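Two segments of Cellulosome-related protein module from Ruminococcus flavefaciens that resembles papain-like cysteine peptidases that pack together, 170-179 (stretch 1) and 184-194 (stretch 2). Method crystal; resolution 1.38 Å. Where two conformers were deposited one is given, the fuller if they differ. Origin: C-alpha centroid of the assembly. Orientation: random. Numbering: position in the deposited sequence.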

# COMPACT_ATOMS: atom_id res chain seq x y z
N ILE A 170 -3.61 0.87 6.52
CA ILE A 170 -3.66 0.37 5.16
C ILE A 170 -5.06 -0.16 4.89
O ILE A 170 -5.64 -0.85 5.72
CB ILE A 170 -2.62 -0.76 4.97
CG1 ILE A 170 -1.22 -0.29 5.38
CG2 ILE A 170 -2.71 -1.34 3.56
CD1 ILE A 170 -0.77 0.99 4.84
N ILE A 171 -5.61 0.19 3.73
CA ILE A 171 -6.92 -0.30 3.33
C ILE A 171 -6.78 -1.07 2.03
O ILE A 171 -6.12 -0.60 1.09
CB ILE A 171 -7.93 0.85 3.12
CG1 ILE A 171 -8.15 1.60 4.43
CG2 ILE A 171 -9.26 0.31 2.58
CD1 ILE A 171 -8.95 2.87 4.25
N TRP A 172 -7.37 -2.26 2.00
CA TRP A 172 -7.56 -3.01 0.75
C TRP A 172 -9.02 -2.97 0.33
O TRP A 172 -9.92 -3.29 1.13
CB TRP A 172 -7.14 -4.46 0.95
CG TRP A 172 -5.70 -4.72 0.68
CD1 TRP A 172 -4.70 -4.88 1.61
CD2 TRP A 172 -5.09 -4.91 -0.59
NE1 TRP A 172 -3.51 -5.16 0.98
CE2 TRP A 172 -3.71 -5.17 -0.37
CE3 TRP A 172 -5.56 -4.88 -1.91
CZ2 TRP A 172 -2.82 -5.41 -1.42
CZ3 TRP A 172 -4.68 -5.09 -2.94
CH2 TRP A 172 -3.33 -5.36 -2.69
N CYS A 173 -9.25 -2.57 -0.91
CA CYS A 173 -10.53 -2.77 -1.59
C CYS A 173 -10.47 -4.13 -2.27
O CYS A 173 -9.60 -4.38 -3.10
CB CYS A 173 -10.77 -1.69 -2.64
SG CYS A 173 -10.99 -0.03 -1.99
N VAL A 174 -11.41 -4.99 -1.91
CA VAL A 174 -11.44 -6.36 -2.36
C VAL A 174 -12.46 -6.48 -3.48
O VAL A 174 -13.64 -6.18 -3.28
CB VAL A 174 -11.81 -7.29 -1.20
CG1 VAL A 174 -11.77 -8.76 -1.65
CG2 VAL A 174 -10.91 -7.05 -0.00
N ASP A 175 -12.00 -6.92 -4.64
CA ASP A 175 -12.80 -7.07 -5.84
C ASP A 175 -13.91 -8.08 -5.62
O ASP A 175 -13.66 -9.27 -5.44
CB ASP A 175 -11.85 -7.56 -6.95
CG ASP A 175 -12.49 -7.63 -8.31
OD1 ASP A 175 -13.73 -7.68 -8.41
OD2 ASP A 175 -11.72 -7.65 -9.28
N GLY A 176 -15.15 -7.58 -5.63
CA GLY A 176 -16.31 -8.41 -5.39
C GLY A 176 -16.63 -9.39 -6.50
O GLY A 176 -17.58 -10.14 -6.38
N SER A 177 -15.84 -9.40 -7.58
CA SER A 177 -15.99 -10.41 -8.62
C SER A 177 -15.25 -11.69 -8.24
O SER A 177 -15.42 -12.71 -8.90
CB SER A 177 -15.49 -9.88 -9.96
OG SER A 177 -14.08 -9.77 -9.98
N VAL A 178 -14.41 -11.65 -7.20
CA VAL A 178 -13.76 -12.89 -6.75
C VAL A 178 -13.99 -13.26 -5.29
O VAL A 178 -13.74 -14.39 -4.90
CB VAL A 178 -12.24 -12.91 -7.03
CG1 VAL A 178 -11.95 -12.61 -8.49
CG2 VAL A 178 -11.52 -11.95 -6.12
N GLY A 179 -14.45 -12.32 -4.47
CA GLY A 179 -14.82 -12.67 -3.11
C GLY A 179 -15.08 -11.48 -2.21
O GLY A 179 -15.09 -10.34 -2.67
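Stretch 2 (184-194) GLRTIADNHHI

Stretch 2 is held to stretch 1 first by a short antiparallel ladder. C173 and H193 form its hydrogen-bonded pair: C173 N donates to H193 O at 2.7 Å, and H193 N returns the bond to C173 O at 2.9 Å. The next pair, W172 with I194, is non-hydrogen-bonded, so the CA atoms of W172 and I194 close to 4.5 Å, against 5.0 Å between those of C173 and H193. CA-H...O contacts line the ladder, among them I194 CA to I171 O at 3.3 Å.

One residue before the strand, a side chain takes over the backbone's role. H192, with chi1 m, turns its ring edge so that D175 N donates to H192 ND1 at 3.1 Å; on the ring's other nitrogen, H192 NE2 donates to T187 O at 2.9 Å. The histidine thus ties the strand of stretch 1 to the loop of stretch 2. D175 in turn fixes its own turn, taking S177 N onto D175 OD1 at 2.8 Å, while a water donates to both D175 OD2 (2.8 Å) and N191 OD1 (2.9 Å).

Running back from I194, stretch 2 is extended at 193-194, loops through 187-192 and, at G184 and L185, lies in a helix that begins earlier in the chain. Its packing centres on W172, whose indole is sandwiched: I194 CB lies 3.5 Å from the six-membered ring centroid, almost on the normal, and L185 CD1 covers the opposite face, 3.5 Å from W172 CE3. I170 CG2 extends the apolar patch to I194 CD1 at 3.7 Å. Farther along, V178 CG2 meets A189 CB at 3.6 Å.

Glycines permit the last approach. G179 CA and G184 CA stand 3.8 Å apart; a CB on G184 would clash with V174 CG1, and G179's backbone angles themselves call for glycine.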

# COMPACT_ATOMS: atom_id res chain seq x y z
N GLY A 184 -11.48 -13.02 -0.15
CA GLY A 184 -11.39 -12.48 -1.49
C GLY A 184 -9.98 -12.02 -1.82
O GLY A 184 -9.49 -12.24 -2.93
N LEU A 185 -9.33 -11.37 -0.86
CA LEU A 185 -7.99 -10.87 -1.07
C LEU A 185 -6.98 -11.98 -1.31
O LEU A 185 -5.95 -11.77 -1.96
CB LEU A 185 -7.58 -10.04 0.14
CG LEU A 185 -6.43 -9.07 0.01
CD1 LEU A 185 -6.60 -8.16 -1.20
CD2 LEU A 185 -6.42 -8.27 1.30
N ARG A 186 -7.26 -13.17 -0.78
CA ARG A 186 -6.39 -14.32 -0.96
C ARG A 186 -6.49 -14.91 -2.36
O ARG A 186 -5.69 -15.75 -2.75
CB ARG A 186 -6.73 -15.41 0.05
CG ARG A 186 -6.41 -15.03 1.48
CD ARG A 186 -6.76 -16.17 2.42
NE ARG A 186 -6.62 -15.77 3.82
CZ ARG A 186 -5.46 -15.66 4.45
NH1 ARG A 186 -4.32 -15.89 3.82
NH2 ARG A 186 -5.44 -15.29 5.73
N THR A 187 -7.49 -14.46 -3.10
CA THR A 187 -7.72 -14.98 -4.43
C THR A 187 -7.13 -14.04 -5.46
O THR A 187 -7.33 -12.83 -5.38
CB THR A 187 -9.22 -15.14 -4.69
OG1 THR A 187 -9.77 -16.01 -3.71
CG2 THR A 187 -9.47 -15.72 -6.08
N ILE A 188 -6.39 -14.61 -6.40
CA ILE A 188 -5.86 -13.86 -7.53
C ILE A 188 -6.99 -13.17 -8.26
O ILE A 188 -7.98 -13.80 -8.63
CB ILE A 188 -5.13 -14.81 -8.50
CG1 ILE A 188 -3.86 -15.35 -7.85
CG2 ILE A 188 -4.81 -14.08 -9.80
CD1 ILE A 188 -3.14 -16.41 -8.68
N ALA A 189 -6.86 -11.86 -8.46
CA ALA A 189 -7.93 -11.08 -9.09
C ALA A 189 -7.37 -9.96 -9.94
O ALA A 189 -6.24 -9.53 -9.76
CB ALA A 189 -8.84 -10.49 -8.05
N ASP A 190 -8.19 -9.46 -10.85
CA ASP A 190 -7.78 -8.38 -11.73
C ASP A 190 -7.61 -7.06 -10.97
O ASP A 190 -6.69 -6.30 -11.25
CB ASP A 190 -8.79 -8.20 -12.88
CG ASP A 190 -8.95 -9.45 -13.73
OD1 ASP A 190 -8.22 -10.43 -13.50
OD2 ASP A 190 -9.80 -9.43 -14.65
N ASN A 191 -8.49 -6.80 -10.01
CA ASN A 191 -8.72 -5.43 -9.57
C ASN A 191 -8.87 -5.22 -8.07
O ASN A 191 -9.64 -4.36 -7.66
CB ASN A 191 -9.96 -4.86 -10.26
CG ASN A 191 -9.77 -4.66 -11.75
OD1 ASN A 191 -10.53 -5.18 -12.57
ND2 ASN A 191 -8.76 -3.89 -12.10
N HIS A 192 -8.18 -6.00 -7.24
CA HIS A 192 -8.03 -5.60 -5.84
C HIS A 192 -7.26 -4.27 -5.83
O HIS A 192 -6.47 -4.02 -6.75
CB HIS A 192 -7.22 -6.63 -5.04
CG HIS A 192 -7.85 -7.98 -4.93
ND1 HIS A 192 -9.18 -8.16 -4.66
CD2 HIS A 192 -7.31 -9.22 -5.03
CE1 HIS A 192 -9.45 -9.45 -4.59
NE2 HIS A 192 -8.33 -10.12 -4.81
N HIS A 193 -7.45 -3.43 -4.81
CA HIS A 193 -6.78 -2.13 -4.79
C HIS A 193 -6.40 -1.75 -3.37
O HIS A 193 -7.13 -1.99 -2.45
CB HIS A 193 -7.70 -1.08 -5.45
CG HIS A 193 -7.08 0.27 -5.60
ND1 HIS A 193 -5.74 0.45 -5.84
CD2 HIS A 193 -7.62 1.51 -5.60
CE1 HIS A 193 -5.48 1.74 -5.95
NE2 HIS A 193 -6.61 2.40 -5.80
N ILE A 194 -5.24 -1.14 -3.22
CA ILE A 194 -4.68 -0.84 -1.90
C ILE A 194 -4.37 0.65 -1.82
O ILE A 194 -4.08 1.29 -2.83
CB ILE A 194 -3.41 -1.69 -1.63
CG1 ILE A 194 -2.95 -1.57 -0.17
CG2 ILE A 194 -2.31 -1.34 -2.61
CD1 ILE A 194 -1.68 -2.33 0.11
O HOH W 1 -12.79 -6.67 -11.65